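PDB 4WFV: allergen Bos d 2 from Bos taurus, which probably carries pheromones or other small odorants as a secreted lipocalin, and is a major allergen of cow dander. Local coordinates for residues T111-E115 and N135-V140; Y83-E89 and T100-D106. The contacts are given in a common frame with arbitrary orientation. Numbering follows the deposited sequence.

Interaction 1 of 2, residues T111-E115 and N135-V140; sequences TKMTE and NSERGV
In this lipocalin, the C-terminal end of helix 125-137, which packs on the outside of the beta-barrel, meets strand 110-118 of the barrel wall. Residues 111-115 run in regular beta conformation, so side chains alternate: Lys112 and Thr114 point toward 135-140, whereas Met113 and Glu115 point away from it. The helix ends in a Schellman motif. Val140 N donates to Asn135 O (3.0 Å) and Gly139 N to Ser136 O (3.3 Å), with Gly139 as the C-prime residue at phi/psi 69/25°; Arg138 N also reaches Asn135 O at 3.0 Å. Val140 is extended (phi/psi -100/119°), its CA 6.1 Å from the CA of Met113, while the CA atoms of Thr114 and Asn135 are 6.8 Å apart. Val140, chi1 t, forms the apolar centre: its CG2 lies 4.1 Å from Lys112 CB and 4.2 Å from Thr114 CG2, and Ala22 and Tyr101 also touch its side chain. Polar bonds lie at both ends. The Lys112 side chain (m, t, p, p) curls so that NZ donates to Arg138 O at 2.7 Å, satisfying a carbonyl at the helix end; NZ is also bonded to Tyr101 OH. Arg138 directs its guanidinium away from the strand, where NH1 forms a salt bridge with Glu137 OE1 (3.1 Å) and a hydrogen bond to Leu134 O. At the other end Asn135, chi1 m, gives ND2 to Asn142 OD1, leaving OD1 to the strand. Thr114, chi1 p, has OG1 hydrogen-bonded to Tyr131 OH as well, and donates from OG1 to Asn135 OD1 at only 2.5 Å.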
loop_
_atom_site.group_PDB
_atom_site.type_symbol
_atom_site.label_atom_id
_atom_site.label_comp_id
_atom_site.label_asym_id
_atom_site.label_seq_id
_atom_site.Cartn_x
_atom_site.Cartn_y
_atom_site.Cartn_z
ATOM N N THR A 111 8.845 -10.837 -0.432
ATOM C CA THR A 111 8.129 -10.189 -1.519
ATOM C C THR A 111 8.354 -8.694 -1.427
ATOM O O THR A 111 8.173 -8.085 -0.366
ATOM C CB THR A 111 6.633 -10.488 -1.435
ATOM O OG1 THR A 111 6.433 -11.896 -1.593
ATOM C CG2 THR A 111 5.860 -9.744 -2.542
ATOM N N LYS A 112 8.783 -8.109 -2.536
ATOM C CA LYS A 112 8.935 -6.667 -2.642
ATOM C C LYS A 112 7.750 -6.130 -3.419
ATOM O O LYS A 112 7.464 -6.596 -4.514
ATOM C CB LYS A 112 10.234 -6.351 -3.371
ATOM C CG LYS A 112 11.478 -6.830 -2.620
ATOM C CD LYS A 112 12.653 -7.068 -3.565
ATOM C CE LYS A 112 12.982 -5.852 -4.408
ATOM N NZ LYS A 112 13.580 -4.757 -3.603
ATOM N N MET A 113 7.035 -5.172 -2.841
ATOM C CA MET A 113 5.832 -4.668 -3.498
ATOM C C MET A 113 5.609 -3.186 -3.234
ATOM O O MET A 113 6.189 -2.587 -2.330
ATOM C CB MET A 113 4.601 -5.483 -3.082
ATOM C CG MET A 113 4.210 -5.316 -1.646
ATOM S SD MET A 113 2.662 -6.169 -1.267
ATOM C CE MET A 113 1.421 -5.088 -1.959
ATOM N N THR A 114 4.778 -2.593 -4.075
ATOM C CA THR A 114 4.336 -1.230 -3.824
ATOM C C THR A 114 2.838 -1.146 -3.941
ATOM O O THR A 114 2.197 -2.019 -4.541
ATOM C CB THR A 114 4.924 -0.229 -4.837
ATOM O OG1 THR A 114 4.514 -0.609 -6.157
ATOM C CG2 THR A 114 6.466 -0.162 -4.732
ATOM N N GLU A 115 2.292 -0.082 -3.359
ATOM C CA GLU A 115 0.879 0.238 -3.486
ATOM C C GLU A 115 0.747 1.693 -3.891
ATOM O O GLU A 115 1.443 2.576 -3.346
ATOM C CB GLU A 115 0.158 0.006 -2.157
ATOM C CG GLU A 115 0.222 -1.453 -1.723
ATOM C CD GLU A 115 -0.151 -1.660 -0.275
ATOM O OE1 GLU A 115 0.287 -0.872 0.577
ATOM O OE2 GLU A 115 -0.895 -2.624 0.002
ATOM N N ASN A 135 8.655 2.205 -8.562
ATOM C CA ASN A 135 8.737 0.751 -8.626
ATOM C C ASN A 135 10.111 0.299 -9.103
ATOM O O ASN A 135 10.759 -0.549 -8.485
ATOM C CB ASN A 135 7.667 0.188 -9.560
ATOM C CG ASN A 135 6.267 0.272 -8.979
ATOM O OD1 ASN A 135 6.094 0.531 -7.792
ATOM N ND2 ASN A 135 5.266 0.052 -9.820
ATOM N N SER A 136 10.551 0.860 -10.222
ATOM C CA SER A 136 11.795 0.404 -10.833
ATOM C C SER A 136 12.997 0.686 -9.938
ATOM O O SER A 136 13.923 -0.112 -9.873
ATOM C CB SER A 136 11.963 1.045 -12.208
ATOM O OG SER A 136 10.957 0.574 -13.078
ATOM N N GLU A 137 12.961 1.805 -9.233
ATOM C CA GLU A 137 14.027 2.155 -8.291
ATOM C C GLU A 137 14.187 1.116 -7.185
ATOM O O GLU A 137 15.241 1.028 -6.548
ATOM C CB GLU A 137 13.742 3.520 -7.655
ATOM C CG GLU A 137 13.864 4.687 -8.618
ATOM C CD GLU A 137 13.391 6.001 -8.014
ATOM O OE1 GLU A 137 12.825 5.999 -6.895
ATOM O OE2 GLU A 137 13.584 7.046 -8.669
ATOM N N ARG A 138 13.145 0.323 -6.964
ATOM C CA ARG A 138 13.129 -0.610 -5.846
ATOM C C ARG A 138 13.020 -2.058 -6.273
ATOM O O ARG A 138 12.713 -2.930 -5.456
ATOM C CB ARG A 138 11.994 -0.252 -4.905
ATOM C CG ARG A 138 12.307 1.019 -4.183
ATOM C CD ARG A 138 11.103 1.638 -3.554
ATOM N NE ARG A 138 11.522 2.846 -2.858
ATOM C CZ ARG A 138 11.727 4.009 -3.465
ATOM N NH1 ARG A 138 11.525 4.122 -4.777
ATOM N NH2 ARG A 138 12.128 5.063 -2.765
ATOM N N GLY A 139 13.265 -2.313 -7.554
ATOM C CA GLY A 139 13.253 -3.671 -8.056
ATOM C C GLY A 139 11.879 -4.318 -8.079
ATOM O O GLY A 139 11.750 -5.541 -8.038
ATOM N N VAL A 140 10.840 -3.493 -8.160
ATOM C CA VAL A 140 9.481 -4.003 -8.295
ATOM C C VAL A 140 9.065 -3.911 -9.765
ATOM O O VAL A 140 9.067 -2.830 -10.351
ATOM C CB VAL A 140 8.521 -3.210 -7.406
ATOM C CG1 VAL A 140 7.073 -3.657 -7.634
ATOM C CG2 VAL A 140 8.926 -3.393 -5.941
#

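Interaction 2 of 2, residues Y83-E89 and T100-D106; sequences YGTNTLE and TYVENYD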
loop_
_atom_site.group_PDB
_atom_site.type_symbol
_atom_site.label_atom_id
_atom_site.label_comp_id
_atom_site.label_asym_id
_atom_site.label_seq_id
_atom_site.Cartn_x
_atom_site.Cartn_y
_atom_site.Cartn_z
ATOM N N TYR A 83 -0.071 -11.498 7.491
ATOM C CA TYR A 83 0.375 -12.559 6.591
ATOM C C TYR A 83 1.894 -12.594 6.501
ATOM O O TYR A 83 2.478 -12.608 5.420
ATOM C CB TYR A 83 -0.267 -12.424 5.209
ATOM C CG TYR A 83 -1.729 -12.828 5.154
ATOM C CD1 TYR A 83 -2.119 -14.137 5.389
ATOM C CD2 TYR A 83 -2.712 -11.903 4.818
ATOM C CE1 TYR A 83 -3.459 -14.509 5.323
ATOM C CE2 TYR A 83 -4.044 -12.267 4.743
ATOM C CZ TYR A 83 -4.409 -13.566 4.996
ATOM O OH TYR A 83 -5.742 -13.923 4.925
ATOM N N GLY A 84 2.519 -12.628 7.674
ATOM C CA GLY A 84 3.960 -12.560 7.781
ATOM C C GLY A 84 4.369 -11.223 8.362
ATOM O O GLY A 84 3.550 -10.469 8.891
ATOM N N THR A 85 5.653 -10.929 8.265
ATOM C CA THR A 85 6.201 -9.714 8.831
ATOM C C THR A 85 6.516 -8.741 7.716
ATOM O O THR A 85 7.157 -9.095 6.726
ATOM C CB THR A 85 7.454 -10.020 9.648
ATOM O OG1 THR A 85 7.116 -10.967 10.666
ATOM C CG2 THR A 85 7.985 -8.754 10.303
ATOM N N ASN A 86 6.034 -7.517 7.883
ATOM C CA ASN A 86 6.148 -6.491 6.865
ATOM C C ASN A 86 6.896 -5.277 7.348
ATOM O O ASN A 86 6.702 -4.825 8.474
ATOM C CB ASN A 86 4.755 -6.002 6.486
ATOM C CG ASN A 86 3.869 -7.102 5.976
ATOM O OD1 ASN A 86 3.936 -7.455 4.805
ATOM N ND2 ASN A 86 3.012 -7.634 6.841
ATOM N N THR A 87 7.709 -4.713 6.469
ATOM C CA THR A 87 8.028 -3.301 6.606
ATOM C C THR A 87 7.199 -2.566 5.577
ATOM O O THR A 87 6.964 -3.073 4.480
ATOM C CB THR A 87 9.514 -2.983 6.419
ATOM O OG1 THR A 87 9.991 -3.542 5.191
ATOM C CG2 THR A 87 10.326 -3.543 7.589
ATOM N N LEU A 88 6.723 -1.391 5.961
ATOM C CA LEU A 88 5.951 -0.532 5.077
ATOM C C LEU A 88 6.532 0.865 5.158
ATOM O O LEU A 88 6.562 1.469 6.227
ATOM C CB LEU A 88 4.472 -0.520 5.487
ATOM C CG LEU A 88 3.505 0.288 4.611
ATOM C CD1 LEU A 88 2.105 -0.299 4.692
ATOM C CD2 LEU A 88 3.495 1.770 4.972
ATOM N N GLU A 89 6.990 1.364 4.017
ATOM C CA GLU A 89 7.609 2.673 3.939
ATOM C C GLU A 89 6.779 3.588 3.054
ATOM O O GLU A 89 6.406 3.214 1.949
ATOM C CB GLU A 89 9.012 2.563 3.345
ATOM C CG GLU A 89 9.747 3.897 3.324
ATOM C CD GLU A 89 11.093 3.830 2.637
ATOM O OE1 GLU A 89 11.495 2.743 2.183
ATOM O OE2 GLU A 89 11.765 4.882 2.550
ATOM N N THR A 100 3.350 3.433 -1.182
ATOM C CA THR A 100 4.040 2.652 -0.163
ATOM C C THR A 100 4.983 1.669 -0.825
ATOM O O THR A 100 4.758 1.240 -1.959
ATOM C CB THR A 100 3.073 1.827 0.707
ATOM O OG1 THR A 100 2.456 0.809 -0.097
ATOM C CG2 THR A 100 2.012 2.713 1.333
ATOM N N TYR A 101 6.045 1.318 -0.103
ATOM C CA TYR A 101 6.928 0.234 -0.488
ATOM C C TYR A 101 6.933 -0.755 0.664
ATOM O O TYR A 101 7.218 -0.392 1.803
ATOM C CB TYR A 101 8.347 0.735 -0.776
ATOM C CG TYR A 101 9.336 -0.391 -0.968
ATOM C CD1 TYR A 101 9.261 -1.232 -2.077
ATOM C CD2 TYR A 101 10.326 -0.641 -0.026
ATOM C CE1 TYR A 101 10.154 -2.278 -2.251
ATOM C CE2 TYR A 101 11.231 -1.696 -0.194
ATOM C CZ TYR A 101 11.132 -2.505 -1.309
ATOM O OH TYR A 101 12.011 -3.549 -1.486
ATOM N N VAL A 102 6.583 -1.997 0.367
ATOM C CA VAL A 102 6.440 -3.025 1.381
ATOM C C VAL A 102 7.390 -4.173 1.091
ATOM O O VAL A 102 7.504 -4.617 -0.060
ATOM C CB VAL A 102 4.994 -3.553 1.390
ATOM C CG1 VAL A 102 4.865 -4.797 2.261
ATOM C CG2 VAL A 102 4.030 -2.449 1.824
ATOM N N GLU A 103 8.087 -4.633 2.124
ATOM C CA GLU A 103 8.796 -5.907 2.049
ATOM C C GLU A 103 8.102 -6.861 3.007
ATOM O O GLU A 103 8.027 -6.619 4.215
ATOM C CB GLU A 103 10.288 -5.759 2.391
ATOM C CG GLU A 103 11.028 -4.851 1.424
ATOM C CD GLU A 103 12.537 -4.929 1.552
ATOM O OE1 GLU A 103 13.033 -5.479 2.564
ATOM O OE2 GLU A 103 13.226 -4.431 0.635
ATOM N N ASN A 104 7.556 -7.934 2.451
ATOM C CA ASN A 104 6.861 -8.938 3.241
ATOM C C ASN A 104 7.688 -10.214 3.289
ATOM O O ASN A 104 8.237 -10.641 2.278
ATOM C CB ASN A 104 5.487 -9.226 2.626
ATOM C CG ASN A 104 4.811 -10.446 3.222
ATOM O OD1 ASN A 104 5.006 -11.570 2.750
ATOM N ND2 ASN A 104 3.992 -10.232 4.242
ATOM N N TYR A 105 7.788 -10.803 4.471
ATOM C CA TYR A 105 8.444 -12.093 4.623
ATOM C C TYR A 105 7.456 -13.054 5.251
ATOM O O TYR A 105 6.897 -12.778 6.318
ATOM C CB TYR A 105 9.686 -11.954 5.506
ATOM C CG TYR A 105 10.326 -13.265 5.921
ATOM C CD1 TYR A 105 10.917 -14.108 4.984
ATOM C CD2 TYR A 105 10.363 -13.640 7.260
ATOM C CE1 TYR A 105 11.511 -15.314 5.374
ATOM C CE2 TYR A 105 10.951 -14.818 7.650
ATOM C CZ TYR A 105 11.520 -15.643 6.704
ATOM O OH TYR A 105 12.104 -16.819 7.114
ATOM N N ASP A 106 7.236 -14.185 4.587
ATOM C CA ASP A 106 6.225 -15.139 5.026
ATOM C C ASP A 106 6.834 -16.435 5.554
ATOM O O ASP A 106 6.106 -17.397 5.799
ATOM C CB ASP A 106 5.224 -15.423 3.898
ATOM C CG ASP A 106 5.832 -16.201 2.750
ATOM O OD1 ASP A 106 7.016 -16.556 2.821
ATOM O OD2 ASP A 106 5.105 -16.470 1.779
HETATM O O HOH W 1 2.546 -12.982 2.642
HETATM O O HOH W 2 9.483 -1.435 3.375
HETATM O O HOH W 3 12.376 -4.826 5.410
#
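Strands 85-93 and 97-105 form an antiparallel hairpin of the lipocalin barrel; the axes of segments 85-89 and 100-105 approach to 4.6 Å, their directions 167° apart. At Thr100, CA lies 3.2 Å from Glu89 O, a CA-H...O contact. Tyr101 makes a hydrogen-bonded pair with Glu89, both N-to-O distances being 2.8 Å; its OH donates to Glu103 OE2 and meets Lys112 NZ. Val102 faces Leu88, CG2 3.9 Å from Leu88 CG. Glu103 exchanges two 3.0 Å backbone bonds with Thr87, and water 3 joins its OE1 to Thr87 OG1. Asn104 ND2 donates to Asn86 OD1 (2.8 Å) and Tyr83 O (3.1 Å). Tyr105 pairs with Thr85. Beside Asp106, whose OD2 salt-bridges Lys28, Gly84 (phi/psi 109/-167°) has no room for a CB, which would clash with Tyr105 O and jam against the preceding carbonyl. Backbone bonds thus fix the register; Leu88, Val102, Asn86 and Asn104 share a face consistent with the barrel interior, opposite the helix-side Thr85, Thr87, Glu89, Tyr101, Glu103 and Tyr105.

The two contacts share one stretch of barrel wall, since strand 97-105 of interaction 2 is the sheet neighbour of strand 110-118 of interaction 1. Thr111 N lies 2.8 Å from Asn104 O, and Met113 O 2.8 Å from Val102 N, continuing the sheet's hydrogen bonding. Interaction 2 rests on regular backbone pairing; interaction 1 joins the outer helix to that sheet chiefly through side chains. They bury 562 and 274 Å² respectively, both sides summed. Interaction 1 buries Thr114, Asn135 and Val140, with Gly139 exposed; interaction 2 buries Leu88 and Val102, while Thr87 and Glu103 are more open and Tyr83 and Tyr105 exposed. Tyr101 of the hairpin packs against Thr114, Arg138 and Val140 beneath the helix end.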